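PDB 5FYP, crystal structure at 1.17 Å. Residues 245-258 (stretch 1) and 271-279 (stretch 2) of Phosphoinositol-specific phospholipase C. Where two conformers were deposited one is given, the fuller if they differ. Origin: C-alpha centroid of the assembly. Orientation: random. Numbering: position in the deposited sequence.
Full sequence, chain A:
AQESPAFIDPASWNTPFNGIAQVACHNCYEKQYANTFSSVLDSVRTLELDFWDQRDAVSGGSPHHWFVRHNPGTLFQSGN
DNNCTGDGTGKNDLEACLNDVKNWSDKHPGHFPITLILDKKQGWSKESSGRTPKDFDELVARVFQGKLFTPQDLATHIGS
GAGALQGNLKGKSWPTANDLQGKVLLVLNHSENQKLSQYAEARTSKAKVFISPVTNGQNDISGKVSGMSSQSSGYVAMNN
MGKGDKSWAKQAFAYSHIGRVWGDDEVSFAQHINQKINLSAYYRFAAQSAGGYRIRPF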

# COMPACT_ATOMS: atom_id res chain seq x y z
N ASP A 245 9.20 12.06 10.05
CA ASP A 245 7.79 12.37 10.24
C ASP A 245 7.00 11.30 10.93
O ASP A 245 5.77 11.38 11.01
CB ASP A 245 7.20 12.68 8.88
CG ASP A 245 7.78 13.95 8.28
OD1 ASP A 245 7.95 14.96 9.00
OD2 ASP A 245 8.15 13.99 7.10
N LYS A 246 7.70 10.30 11.49
CA LYS A 246 6.98 9.14 12.05
C LYS A 246 6.13 9.45 13.24
O LYS A 246 5.24 8.69 13.58
CB LYS A 246 7.94 8.03 12.38
CG LYS A 246 8.86 8.31 13.56
CD LYS A 246 9.68 7.06 13.88
CE LYS A 246 10.57 7.24 15.08
NZ LYS A 246 11.21 5.94 15.41
N SER A 247 6.39 10.58 13.91
CA SER A 247 5.53 10.99 15.04
C SER A 247 4.07 11.11 14.61
O SER A 247 3.17 10.95 15.44
CB SER A 247 6.02 12.31 15.65
OG SER A 247 6.03 13.36 14.72
N TRP A 248 3.81 11.41 13.33
CA TRP A 248 2.45 11.53 12.82
C TRP A 248 1.69 10.21 12.77
O TRP A 248 0.47 10.22 12.65
CB TRP A 248 2.42 12.23 11.44
CG TRP A 248 2.83 13.63 11.59
CD1 TRP A 248 4.02 14.19 11.31
CD2 TRP A 248 2.04 14.66 12.21
NE1 TRP A 248 4.03 15.51 11.71
CE2 TRP A 248 2.81 15.81 12.25
CE3 TRP A 248 0.75 14.70 12.71
CZ2 TRP A 248 2.34 17.01 12.85
CZ3 TRP A 248 0.27 15.85 13.31
CH2 TRP A 248 1.07 16.99 13.36
N ALA A 249 2.38 9.07 12.94
CA ALA A 249 1.70 7.79 12.92
C ALA A 249 0.69 7.71 14.07
O ALA A 249 -0.35 7.07 13.92
CB ALA A 249 2.66 6.63 12.97
N LYS A 250 0.98 8.33 15.21
CA LYS A 250 0.03 8.32 16.33
C LYS A 250 -1.29 8.98 15.94
O LYS A 250 -2.35 8.56 16.38
CB LYS A 250 0.62 8.97 17.59
CG LYS A 250 1.67 8.11 18.30
CD LYS A 250 2.23 8.69 19.58
CE LYS A 250 3.06 7.66 20.31
NZ LYS A 250 2.29 6.52 20.91
N GLN A 251 -1.22 10.03 15.13
CA GLN A 251 -2.44 10.70 14.63
C GLN A 251 -3.09 9.91 13.51
O GLN A 251 -4.34 9.89 13.46
CB GLN A 251 -2.15 12.13 14.28
CG GLN A 251 -2.17 13.02 15.51
CD GLN A 251 -3.60 13.15 16.04
OE1 GLN A 251 -4.54 13.44 15.26
NE2 GLN A 251 -3.82 12.61 17.23
N ALA A 252 -2.32 9.26 12.65
CA ALA A 252 -2.94 8.31 11.72
C ALA A 252 -3.75 7.26 12.49
O ALA A 252 -4.91 6.97 12.19
CB ALA A 252 -1.89 7.65 10.84
N PHE A 253 -3.11 6.69 13.51
CA PHE A 253 -3.75 5.72 14.38
C PHE A 253 -5.02 6.28 15.01
O PHE A 253 -6.08 5.63 15.03
CB PHE A 253 -2.73 5.27 15.45
CG PHE A 253 -3.29 4.36 16.52
CD1 PHE A 253 -3.37 3.02 16.36
CD2 PHE A 253 -3.72 4.90 17.71
CE1 PHE A 253 -3.88 2.21 17.37
CE2 PHE A 253 -4.23 4.09 18.73
CZ PHE A 253 -4.31 2.75 18.54
N ALA A 254 -4.95 7.50 15.52
CA ALA A 254 -6.12 8.15 16.15
C ALA A 254 -7.29 8.30 15.16
O ALA A 254 -8.46 8.27 15.55
CB ALA A 254 -5.74 9.49 16.72
N TYR A 255 -6.96 8.53 13.91
CA TYR A 255 -7.94 8.71 12.83
C TYR A 255 -8.32 7.42 12.12
O TYR A 255 -9.08 7.47 11.15
CB TYR A 255 -7.46 9.77 11.80
CG TYR A 255 -7.97 11.15 12.12
CD1 TYR A 255 -7.41 11.93 13.13
CD2 TYR A 255 -9.09 11.65 11.45
CE1 TYR A 255 -7.96 13.17 13.42
CE2 TYR A 255 -9.62 12.87 11.73
CZ TYR A 255 -9.07 13.63 12.74
OH TYR A 255 -9.67 14.84 13.01
N SER A 256 -7.82 6.26 12.60
CA SER A 256 -8.06 4.98 11.90
C SER A 256 -7.63 5.05 10.45
O SER A 256 -8.26 4.47 9.56
CB SER A 256 -9.49 4.49 12.04
OG SER A 256 -9.74 4.27 13.43
N HIS A 257 -6.52 5.78 10.20
CA HIS A 257 -5.86 5.69 8.89
C HIS A 257 -4.68 4.74 9.01
O HIS A 257 -3.97 4.74 10.01
CB HIS A 257 -5.31 7.05 8.46
CG HIS A 257 -6.34 8.11 8.20
ND1 HIS A 257 -5.98 9.31 7.67
CD2 HIS A 257 -7.66 8.19 8.42
CE1 HIS A 257 -7.04 10.09 7.57
NE2 HIS A 257 -8.07 9.44 8.04
N ILE A 258 -4.40 3.97 7.95
CA ILE A 258 -3.27 3.04 7.99
C ILE A 258 -1.99 3.81 7.73
O ILE A 258 -1.76 4.33 6.61
CB ILE A 258 -3.42 1.89 7.00
CG1 ILE A 258 -4.76 1.18 7.16
CG2 ILE A 258 -2.26 0.92 7.12
CD1 ILE A 258 -5.04 0.64 8.54
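Stretch 2, residues 271-279: QHINQKINL

How does stretch 2 begin, and where does it first meet stretch 1? It enters as the last turn of a helix, residues 271 to 274, that starts earlier in the chain. Gln 271 and Ile 273 make no contact with stretch 1. The CA-to-CB bond of His 272 runs sideways, with a chi1 near m, yet its ring ends up closer: NE2 of His 272 lies 4.2 Å from NZ of Lys 246, with the ammonium oblique to the ring. The CA-to-CB bond of Asn 274 points away, and the residue contributes its backbone instead, for O of Asn 274 accepts a weak hydrogen bond of 3.4 Å from NZ of Lys 250.

What happens where this helix ends? Gln 275 is the first residue to leave helical phi/psi, and Lys 276 follows with a positive phi of 64°. The turn remains tied to the helix, since N of Lys 276 bonds to O of Ile 273 at 3.0 Å and N of Ile 277 to O of His 272 at 3.2 Å. The side chain of Gln 275 starts out sideways, but its m, t course carries the amide to Lys 246, whose side chain is extended beyond a p chi1. NZ of Lys 246 donates to OE1 of Gln 275 at 2.9 Å, and water 2 accepts from both NZ of Lys 246, at 2.8 Å, and NE2 of Gln 275, at 3.1 Å. Between the backbones, water 1 lies within hydrogen-bonding reach of both carbonyls, its O 2.8 Å from O of Lys 246 and 2.7 Å from O of Gln 275.

Which residues bring the turn against the helix of stretch 1? Lys 276 loses more surface to stretch 1 than any other residue of stretch 2. The CA-to-CB bond of Lys 276 points toward stretch 1, and the side chain bends through two m angles, which lays its methylenes on Phe 253. CD of Lys 276 sits 4.0 Å from the centroid of the Phe 253 ring, only 5° off the normal, a CH-pi contact over one face. The backbones are close here, with the CA atoms of Lys 250 and Lys 276 5.4 Å apart and those of Ala 249 and Ile 277 5.5 Å apart; the pairing runs in opposite senses, so the chains are locally antiparallel. Ile 277 directs its CA-to-CB bond away, but its side chain returns, so that CG1 of Ile 277 packs 3.5 Å from CB of Ala 249.

How does the contact continue beyond the helix? It passes to the segment after the Schellman motif at Ser 256, where stretch 1 leaves its helix. The CA-to-CB bond of Asn 278 points toward stretch 1, and OD1 of Asn 278 lies 3.5 Å from CA of Ile 258. Water 3 sits between the two chains, its O 2.9 Å from OD1 of Asn 278 and 2.8 Å from O of His 257. Leu 279 closes the contact with CD1 of Leu 279 against CG2 of Ile 258 at 3.8 Å. From Lys 276 to Leu 279, therefore, the partner changes from the helix to Ile 258, a buried residue four positions beyond its last residue.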

# COMPACT_ATOMS: atom_id res chain seq x y z
N GLN A 271 9.59 -1.36 18.90
CA GLN A 271 9.52 0.07 19.13
C GLN A 271 8.52 0.75 18.18
O GLN A 271 7.75 1.63 18.61
CB GLN A 271 10.88 0.71 19.04
CG GLN A 271 10.78 2.15 19.41
N HIS A 272 8.50 0.33 16.92
CA HIS A 272 7.48 0.84 16.02
C HIS A 272 6.04 0.54 16.44
O HIS A 272 5.15 1.38 16.24
CB HIS A 272 7.75 0.35 14.60
CG HIS A 272 8.93 1.02 13.97
ND1 HIS A 272 9.86 0.36 13.21
CD2 HIS A 272 9.33 2.31 14.01
CE1 HIS A 272 10.76 1.21 12.77
NE2 HIS A 272 10.46 2.42 13.24
N ILE A 273 5.82 -0.63 17.03
CA ILE A 273 4.52 -0.95 17.60
C ILE A 273 4.15 0.06 18.69
O ILE A 273 3.03 0.55 18.75
CB ILE A 273 4.53 -2.39 18.18
CG1 ILE A 273 4.62 -3.41 17.02
CG2 ILE A 273 3.34 -2.65 19.06
CD1 ILE A 273 4.95 -4.83 17.47
N ASN A 274 5.10 0.33 19.55
CA ASN A 274 4.85 1.28 20.62
C ASN A 274 4.56 2.72 20.07
O ASN A 274 3.79 3.48 20.68
CB ASN A 274 6.04 1.20 21.55
CG ASN A 274 6.25 -0.24 22.17
OD1 ASN A 274 5.32 -1.11 22.30
ND2 ASN A 274 7.49 -0.48 22.55
N GLN A 275 5.10 3.02 18.88
CA GLN A 275 4.88 4.27 18.15
C GLN A 275 3.61 4.28 17.27
O GLN A 275 3.37 5.25 16.54
CB GLN A 275 6.14 4.60 17.35
CG GLN A 275 7.33 4.86 18.30
CD GLN A 275 8.70 4.94 17.66
OE1 GLN A 275 8.95 4.59 16.53
NE2 GLN A 275 9.62 5.48 18.44
N LYS A 276 2.81 3.22 17.37
CA LYS A 276 1.49 3.14 16.73
C LYS A 276 1.55 3.17 15.20
O LYS A 276 0.69 3.72 14.54
CB LYS A 276 0.51 4.20 17.24
CG LYS A 276 0.31 4.19 18.73
CD LYS A 276 -0.30 2.91 19.25
CE LYS A 276 -0.64 3.07 20.72
NZ LYS A 276 -0.73 1.80 21.43
N ILE A 277 2.59 2.53 14.67
CA ILE A 277 2.81 2.46 13.22
C ILE A 277 2.20 1.16 12.71
O ILE A 277 2.61 0.06 13.12
CB ILE A 277 4.29 2.53 12.89
CG1 ILE A 277 4.87 3.89 13.34
CG2 ILE A 277 4.52 2.25 11.42
CD1 ILE A 277 6.38 3.90 13.51
N ASN A 278 1.27 1.25 11.76
CA ASN A 278 0.71 0.02 11.18
C ASN A 278 1.68 -0.74 10.31
O ASN A 278 1.73 -1.98 10.41
CB ASN A 278 -0.53 0.31 10.35
CG ASN A 278 -1.71 0.77 11.16
OD1 ASN A 278 -2.09 1.96 11.13
ND2 ASN A 278 -2.35 -0.15 11.86
N LEU A 279 2.38 -0.04 9.43
CA LEU A 279 3.25 -0.70 8.45
C LEU A 279 4.65 -0.12 8.59
O LEU A 279 4.88 1.04 8.24
CB LEU A 279 2.71 -0.48 7.03
CG LEU A 279 1.26 -0.84 6.79
CD1 LEU A 279 0.84 -0.45 5.37
CD2 LEU A 279 0.91 -2.30 7.06
O HOH W 1 4.29 7.75 16.08
O HOH W 2 12.55 6.21 17.84
O HOH W 3 -4.48 3.08 12.21